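AP endonuclease, family 2 (Brucella melitensis biovar Abortus, PDB 3NGF) probably isomerises hydroxypyruvate as a manganese-binding hyi-family protein with a xylose isomerase-like TIM barrel, and may also act as an AP endonuclease. Local coordinates at residues E126-I130 / L171-V175; L148-L152 / I162-A168. All coordinates share one frame. Residues are numbered along the deposited sequence.

Interaction 1. Residues E126-I130 / L171-V175; sequences EETFI and LVKRV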
ATOM      1  N   GLU A 126      17.547 -10.432   4.040  1.00 16.64           N
ATOM      2  CA  GLU A 126      16.922  -9.975   5.276  1.00 16.60           C
ATOM      3  C   GLU A 126      17.778  -8.926   5.969  1.00 16.55           C
ATOM      4  O   GLU A 126      17.248  -7.966   6.488  1.00 14.46           O
ATOM      5  CB  GLU A 126      16.641 -11.136   6.215  1.00 18.54           C
ATOM      6  CG  GLU A 126      15.597 -12.100   5.679  1.00 18.30           C
ATOM      7  CD  GLU A 126      15.285 -13.252   6.611  1.00 22.31           C
ATOM      8  OE1 GLU A 126      15.872 -13.313   7.730  1.00 23.43           O
ATOM      9  OE2 GLU A 126      14.456 -14.126   6.222  1.00 23.35           O
ATOM     10  N   GLU A 127      19.094  -9.124   5.963  1.00 17.85           N
ATOM     11  CA  GLU A 127      20.023  -8.147   6.522  1.00 18.89           C
ATOM     12  C   GLU A 127      19.944  -6.807   5.795  1.00 16.98           C
ATOM     13  O   GLU A 127      19.943  -5.752   6.433  1.00 16.87           O
ATOM     14  CB  GLU A 127      21.464  -8.686   6.515  1.00 21.04           C
ATOM     15  CG  GLU A 127      21.712  -9.597   7.694  1.00 26.69           C
ATOM     16  CD  GLU A 127      23.068 -10.250   7.703  1.00 32.39           C
ATOM     17  OE1 GLU A 127      23.865 -10.059   6.749  1.00 35.05           O
ATOM     18  OE2 GLU A 127      23.325 -10.977   8.688  1.00 36.99           O
ATOM     19  N   THR A 128      19.850  -6.863   4.472  1.00 16.15           N
ATOM     20  CA  THR A 128      19.797  -5.647   3.649  1.00 15.09           C
ATOM     21  C   THR A 128      18.458  -4.937   3.844  1.00 13.78           C
ATOM     22  O   THR A 128      18.409  -3.704   3.950  1.00 12.11           O
ATOM     23  CB  THR A 128      20.076  -5.985   2.173  1.00 15.81           C
ATOM     24  OG1 THR A 128      21.449  -6.416   2.034  1.00 17.99           O
ATOM     25  CG2 THR A 128      19.783  -4.778   1.283  1.00 13.27           C
ATOM     26  N   PHE A 129      17.385  -5.723   3.924  1.00 13.01           N
ATOM     27  CA  PHE A 129      16.051  -5.201   4.268  1.00 12.65           C
ATOM     28  C   PHE A 129      16.091  -4.383   5.557  1.00 12.51           C
ATOM     29  O   PHE A 129      15.601  -3.254   5.593  1.00 11.51           O
ATOM     30  CB  PHE A 129      15.046  -6.359   4.398  1.00 13.08           C
ATOM     31  CG  PHE A 129      13.661  -5.937   4.859  1.00 13.02           C
ATOM     32  CD1 PHE A 129      12.652  -5.714   3.940  1.00 10.48           C
ATOM     33  CD2 PHE A 129      13.354  -5.814   6.199  1.00 12.28           C
ATOM     34  CE1 PHE A 129      11.377  -5.357   4.345  1.00  9.16           C
ATOM     35  CE2 PHE A 129      12.048  -5.444   6.596  1.00 13.41           C
ATOM     36  CZ  PHE A 129      11.085  -5.214   5.656  1.00 11.98           C
ATOM     37  N   ILE A 130      16.695  -4.947   6.604  1.00 13.09           N
ATOM     38  CA  ILE A 130      16.775  -4.287   7.918  1.00 13.05           C
ATOM     39  C   ILE A 130      17.547  -2.969   7.813  1.00 12.38           C
ATOM     40  O   ILE A 130      17.102  -1.919   8.297  1.00 11.05           O
ATOM     41  CB  ILE A 130      17.386  -5.253   8.991  1.00 13.74           C
ATOM     42  CG1 ILE A 130      16.389  -6.377   9.288  1.00 14.31           C
ATOM     43  CG2 ILE A 130      17.742  -4.508  10.273  1.00 14.08           C
ATOM     44  CD1 ILE A 130      16.942  -7.557  10.007  1.00 15.38           C
ATOM     45  N   LEU A 171       9.866  -9.431  10.796  1.00 13.33           N
ATOM     46  CA  LEU A 171      10.936  -8.636  10.186  1.00 13.69           C
ATOM     47  C   LEU A 171      10.903  -7.203  10.705  1.00 12.42           C
ATOM     48  O   LEU A 171      11.941  -6.610  10.980  1.00 12.59           O
ATOM     49  CB  LEU A 171      10.836  -8.645   8.667  1.00 13.50           C
ATOM     50  CG  LEU A 171      11.296  -9.913   7.952  1.00 16.54           C
ATOM     51  CD1 LEU A 171      10.921  -9.789   6.468  1.00 18.65           C
ATOM     52  CD2 LEU A 171      12.803 -10.061   8.140  1.00 17.04           C
ATOM     53  N   VAL A 172       9.710  -6.655  10.854  1.00 11.26           N
ATOM     54  CA  VAL A 172       9.556  -5.316  11.421  1.00 11.43           C
ATOM     55  C   VAL A 172      10.065  -5.201  12.874  1.00 11.70           C
ATOM     56  O   VAL A 172      10.644  -4.183  13.247  1.00 12.06           O
ATOM     57  CB  VAL A 172       8.117  -4.818  11.332  1.00 11.36           C
ATOM     58  CG1 VAL A 172       7.977  -3.514  12.172  1.00 12.41           C
ATOM     59  CG2 VAL A 172       7.728  -4.607   9.869  1.00 12.26           C
ATOM     60  N   LYS A 173       9.862  -6.236  13.684  0.50 12.20           N
ATOM     61  CA  LYS A 173      10.403  -6.244  15.046  0.50 13.06           C
ATOM     62  C   LYS A 173      11.934  -6.186  15.027  0.50 13.47           C
ATOM     63  O   LYS A 173      12.549  -5.507  15.851  0.50 13.10           O
ATOM     64  CB  LYS A 173       9.913  -7.475  15.828  0.50 14.22           C
ATOM     65  CG  LYS A 173       8.520  -7.307  16.416  0.50 15.33           C
ATOM     66  CD  LYS A 173       8.036  -8.547  17.138  0.50 17.26           C
ATOM     67  CE  LYS A 173       6.514  -8.532  17.324  0.50 18.78           C
ATOM     68  NZ  LYS A 173       6.039  -9.904  17.715  0.50 19.44           N
ATOM     69  N   ARG A 174      12.546  -6.879  14.069  1.00 13.47           N
ATOM     70  CA  ARG A 174      14.001  -6.833  13.930  1.00 13.73           C
ATOM     71  C   ARG A 174      14.498  -5.456  13.506  1.00 12.99           C
ATOM     72  O   ARG A 174      15.565  -5.032  13.964  1.00 12.90           O
ATOM     73  CB  ARG A 174      14.493  -7.901  12.981  1.00 15.17           C
ATOM     74  CG  ARG A 174      14.193  -9.310  13.501  1.00 16.57           C
ATOM     75  CD  ARG A 174      14.431 -10.364  12.451  1.00 20.43           C
ATOM     76  NE  ARG A 174      15.810 -10.421  11.970  1.00 21.34           N
ATOM     77  CZ  ARG A 174      16.191 -11.126  10.898  1.00 24.39           C
ATOM     78  NH1 ARG A 174      15.300 -11.834  10.182  1.00 24.86           N
ATOM     79  NH2 ARG A 174      17.460 -11.123  10.527  1.00 25.05           N
ATOM     80  N   VAL A 175      13.706  -4.757  12.688  1.00 11.65           N
ATOM     81  CA  VAL A 175      14.032  -3.377  12.239  1.00 11.82           C
ATOM     82  C   VAL A 175      14.105  -2.436  13.451  1.00 12.14           C
ATOM     83  O   VAL A 175      15.009  -1.574  13.542  1.00 11.91           O
ATOM     84  CB  VAL A 175      13.014  -2.859  11.198  1.00 10.44           C
ATOM     85  CG1 VAL A 175      13.131  -1.333  10.966  1.00 10.72           C
ATOM     86  CG2 VAL A 175      13.156  -3.645   9.882  1.00 11.27           C
TER
HETATM   87  O   HOH W   1      18.512 -13.025   8.534  1.00 36.69           O
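The ring of F129 lies at the apolar centre, with L171 CD1 over one of its faces; F129 CE2 stands 4.0 Å from L171 CB and 3.9 Å from V175 CG2. These atoms join two neighbouring helices of the outer layer of a TIM barrel, 122-140 and 165-175, which precede and follow strand 146-149. The axes of the two short segments approach to 10.1 Å at a signed crossing angle of -55°; the nearest CA atoms of the two segments are those of I130 and V175, 5.2 Å apart. There I130 CG1 meets V175 CG2 at 4.3 Å. Toward the barrel, F129 also touches V149 of strand 146-149, and its ring stacks on F133 of its own helix.

Further out, I130 CD1 sits over one face of the R174 guanidinium, 3.6 Å from R174 NH2, so the charged group rests on an aliphatic side chain while its edge is turned to E126. The hydrogen bond within the resulting salt bridge is nearly linear, with an N-H...acceptor angle of 170° and 2.9 Å between R174 NH1 and E126 OE1. A water closes the bridge, donating to E126 OE1 at 2.8 Å and accepting from R174 NH2 at 2.9 Å.

Interaction 2. Residues L148-L152 / I162-A168; sequences LVEPL and IVHQLEA. With MN (manganese (II) ion), chain C.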
ATOM      1  N   LEU A 148       6.229   1.340   5.173  1.00  7.80           N
ATOM      2  CA  LEU A 148       5.597   0.037   5.280  1.00  7.40           C
ATOM      3  C   LEU A 148       6.229  -1.017   4.415  1.00  8.43           C
ATOM      4  O   LEU A 148       6.746  -0.738   3.324  1.00  8.30           O
ATOM      5  CB  LEU A 148       4.113   0.117   4.900  1.00  8.06           C
ATOM      6  CG  LEU A 148       3.241   1.106   5.659  1.00  8.02           C
ATOM      7  CD1 LEU A 148       1.778   1.024   5.145  1.00  9.71           C
ATOM      8  CD2 LEU A 148       3.351   0.911   7.179  1.00 10.18           C
ATOM      9  N   VAL A 149       6.116  -2.252   4.906  1.00  8.25           N
ATOM     10  CA  VAL A 149       6.416  -3.456   4.135  1.00  8.70           C
ATOM     11  C   VAL A 149       5.085  -4.117   3.823  1.00  8.02           C
ATOM     12  O   VAL A 149       4.238  -4.271   4.721  1.00  9.59           O
ATOM     13  CB  VAL A 149       7.354  -4.439   4.923  1.00  8.61           C
ATOM     14  CG1 VAL A 149       6.858  -4.719   6.379  1.00  9.89           C
ATOM     15  CG2 VAL A 149       7.559  -5.786   4.136  1.00 11.47           C
ATOM     16  N   GLU A 150       4.898  -4.508   2.560  1.00  8.83           N
ATOM     17  CA  GLU A 150       3.651  -5.157   2.113  1.00  8.71           C
ATOM     18  C   GLU A 150       3.891  -6.577   1.626  1.00  9.80           C
ATOM     19  O   GLU A 150       4.437  -6.766   0.536  1.00 10.39           O
ATOM     20  CB  GLU A 150       2.999  -4.412   0.962  1.00  9.43           C
ATOM     21  CG  GLU A 150       1.575  -4.919   0.670  1.00  8.88           C
ATOM     22  CD  GLU A 150       0.957  -4.427  -0.635  1.00 13.01           C
ATOM     23  OE1 GLU A 150       1.574  -3.711  -1.440  1.00 13.70           O
ATOM     24  OE2 GLU A 150      -0.210  -4.782  -0.837  1.00 10.84           O
ATOM     25  N   PRO A 151       3.464  -7.570   2.411  1.00  9.43           N
ATOM     26  CA  PRO A 151       3.475  -8.948   1.870  1.00 10.73           C
ATOM     27  C   PRO A 151       2.585  -9.051   0.635  1.00 11.19           C
ATOM     28  O   PRO A 151       1.462  -8.543   0.634  1.00 11.29           O
ATOM     29  CB  PRO A 151       2.914  -9.782   3.030  1.00 10.82           C
ATOM     30  CG  PRO A 151       3.190  -8.961   4.246  1.00 10.08           C
ATOM     31  CD  PRO A 151       3.047  -7.541   3.818  1.00  9.64           C
ATOM     32  N   LEU A 152       3.090  -9.722  -0.397  1.00 11.99           N
ATOM     33  CA  LEU A 152       2.341  -9.941  -1.624  1.00 12.39           C
ATOM     34  C   LEU A 152       1.897 -11.417  -1.667  1.00 13.79           C
ATOM     35  O   LEU A 152       1.686 -12.031  -0.602  1.00 15.27           O
ATOM     36  CB  LEU A 152       3.155  -9.463  -2.817  1.00 12.26           C
ATOM     37  CG  LEU A 152       3.579  -7.976  -2.738  1.00 11.44           C
ATOM     38  CD1 LEU A 152       4.338  -7.569  -3.993  1.00 13.20           C
ATOM     39  CD2 LEU A 152       2.365  -7.029  -2.493  1.00 11.36           C
ATOM     40  N   ILE A 162       8.779 -11.024   0.280  1.00 12.15           N
ATOM     41  CA  ILE A 162       7.934 -11.199   1.465  1.00 12.30           C
ATOM     42  C   ILE A 162       6.477 -11.430   1.054  1.00 11.96           C
ATOM     43  O   ILE A 162       5.868 -10.618   0.338  1.00 10.59           O
ATOM     44  CB  ILE A 162       8.086  -9.997   2.465  1.00 12.05           C
ATOM     45  CG1 ILE A 162       7.191 -10.164   3.699  1.00 13.51           C
ATOM     46  CG2 ILE A 162       7.821  -8.672   1.773  1.00  9.26           C
ATOM     47  CD1 ILE A 162       7.507 -11.351   4.517  1.00 12.99           C
ATOM     48  N   VAL A 163       5.955 -12.592   1.441  1.00 12.92           N
ATOM     49  CA  VAL A 163       4.602 -13.018   1.033  1.00 12.60           C
ATOM     50  C   VAL A 163       3.764 -13.578   2.198  1.00 13.40           C
ATOM     51  O   VAL A 163       2.681 -14.156   1.972  1.00 14.34           O
ATOM     52  CB  VAL A 163       4.683 -14.040  -0.150  1.00 14.65           C
ATOM     53  CG1 VAL A 163       5.354 -13.406  -1.364  1.00 14.04           C
ATOM     54  CG2 VAL A 163       5.436 -15.308   0.233  1.00 14.31           C
ATOM     55  N   HIS A 164       4.246 -13.439   3.442  1.00 13.47           N
ATOM     56  CA  HIS A 164       3.487 -13.894   4.621  1.00 13.24           C
ATOM     57  C   HIS A 164       3.400 -12.806   5.678  1.00 11.93           C
ATOM     58  O   HIS A 164       4.403 -12.113   5.971  1.00 11.48           O
ATOM     59  CB  HIS A 164       4.078 -15.176   5.210  1.00 13.32           C
ATOM     60  CG  HIS A 164       3.923 -16.365   4.319  1.00 14.83           C
ATOM     61  ND1 HIS A 164       2.728 -17.039   4.196  1.00 14.60           N
ATOM     62  CD2 HIS A 164       4.803 -17.003   3.516  1.00 16.44           C
ATOM     63  CE1 HIS A 164       2.872 -18.031   3.335  1.00 18.53           C
ATOM     64  NE2 HIS A 164       4.122 -18.032   2.908  1.00 18.33           N
ATOM     65  N   GLN A 165       2.204 -12.644   6.245  1.00 11.47           N
ATOM     66  CA  GLN A 165       1.939 -11.524   7.183  1.00 11.18           C
ATOM     67  C   GLN A 165       2.714 -11.559   8.496  1.00 12.02           C
ATOM     68  O   GLN A 165       3.339 -10.563   8.863  1.00 10.65           O
ATOM     69  CB  GLN A 165       0.433 -11.395   7.483  1.00 11.73           C
ATOM     70  CG  GLN A 165      -0.441 -11.191   6.279  1.00 11.78           C
ATOM     71  CD  GLN A 165      -0.183  -9.863   5.567  1.00 10.72           C
ATOM     72  OE1 GLN A 165       0.170  -8.854   6.200  1.00 11.18           O
ATOM     73  NE2 GLN A 165      -0.397  -9.853   4.253  1.00 10.43           N
ATOM     74  N   LEU A 166       2.648 -12.661   9.240  1.00 11.90           N
ATOM     75  CA  LEU A 166       3.327 -12.702  10.535  1.00 12.55           C
ATOM     76  C   LEU A 166       4.854 -12.725  10.355  1.00 13.24           C
ATOM     77  O   LEU A 166       5.598 -12.244  11.220  1.00 14.20           O
ATOM     78  CB  LEU A 166       2.839 -13.888  11.377  1.00 13.97           C
ATOM     79  CG  LEU A 166       1.371 -13.857  11.815  1.00 14.27           C
ATOM     80  CD1 LEU A 166       1.093 -15.075  12.688  1.00 16.49           C
ATOM     81  CD2 LEU A 166       1.051 -12.592  12.573  1.00 14.24           C
ATOM     82  N   GLU A 167       5.325 -13.253   9.230  1.00 14.06           N
ATOM     83  CA  GLU A 167       6.753 -13.202   8.914  1.00 14.59           C
ATOM     84  C   GLU A 167       7.168 -11.734   8.767  1.00 13.37           C
ATOM     85  O   GLU A 167       8.250 -11.335   9.223  1.00 13.87           O
ATOM     86  CB  GLU A 167       7.029 -13.952   7.626  1.00 15.21           C
ATOM     87  CG  GLU A 167       8.469 -13.915   7.183  1.00 17.10           C
ATOM     88  CD  GLU A 167       8.734 -14.738   5.932  1.00 21.58           C
ATOM     89  OE1 GLU A 167       7.771 -15.255   5.303  1.00 21.34           O
ATOM     90  OE2 GLU A 167       9.933 -14.870   5.584  1.00 25.94           O
ATOM     91  N   ALA A 168       6.310 -10.932   8.138  1.00 12.66           N
ATOM     92  CA  ALA A 168       6.595  -9.500   7.965  1.00 11.67           C
ATOM     93  C   ALA A 168       6.591  -8.783   9.317  1.00 11.87           C
ATOM     94  O   ALA A 168       7.432  -7.901   9.569  1.00 11.89           O
ATOM     95  CB  ALA A 168       5.589  -8.829   6.993  1.00 11.49           C
TER
HETATM   96 MN    MN C 262      -1.629  -4.114  -2.317  1.00 18.06          MN
HETATM   97  O   HOH W   2       0.073  -2.415  -2.870  1.00 17.59           O
HETATM   98  O   HOH W   3      -0.180  -7.390   2.478  1.00  8.66           O
HETATM   99  O   HOH W   4      -0.739  -5.238  -4.074  1.00 13.92           O
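P151 fits its ring against the beginning of helix 165-175: P151 CG is 3.6 Å from A168 CB and 4.2 Å from I162 CG1, while P151 CB lies 3.5 Å from Q165 NE2. On the strand side of the proline, V149 continues the apolar surface, with V149 CG2 at 3.7 Å from I162 CG2 and V149 CG1 at 4.3 Å from A168 CB. The backbones meet at I162 O, which accepts a hydrogen bond from L152 N (3.0 Å, 164° at the hydrogen) and also a CA-H...O contact from P151 CA at 3.3 Å.

This is the strand-to-helix connection of a beta-alpha-beta unit in the TIM barrel, made of strand 146-149, helix 165-175 and strand 180-185: the chain leaves the strand, loops out, and returns with I162 and V163 past P151 and L152 before the helix starts, with H164 at its N-cap position. A water bridges the same two parts, donating to P151 O at 2.7 Å and accepting from Q165 NE2 at 3.0 Å.

Between V149 and P151, the CA-to-CB bond of E150 points away from 162-168, and its carboxylate reaches the metal site. E150 OE2 binds manganese at 2.2 Å, alongside D185, Q211, E247 and two waters; E150 is also a predicted proton donor/acceptor. The water 2.5 Å from the manganese also donates to E150 OE1, at a short 2.4 Å.

Both interactions use helix 165-175: interaction 2 packs the start of the helix and the residues leading into it on the end of strand 146-149 and the loop that follows, interaction 1 sets its last residues against helix 122-140. Their centres are 12 Å apart, and the apolar parts merge, since V172 CG2 lies 3.6 Å from V149 CG1 and F129 CE1 3.8 Å from V149 CG2. Both are largely buried, but interaction 1 lies further out, about 19 Å from the chain centre against 11 Å, and its outer edge carries a charged pair. Interaction 2 has no exposed touching residue; its direct hydrogen bond joins backbone atoms, and E150, pointing away from 162-168, binds manganese.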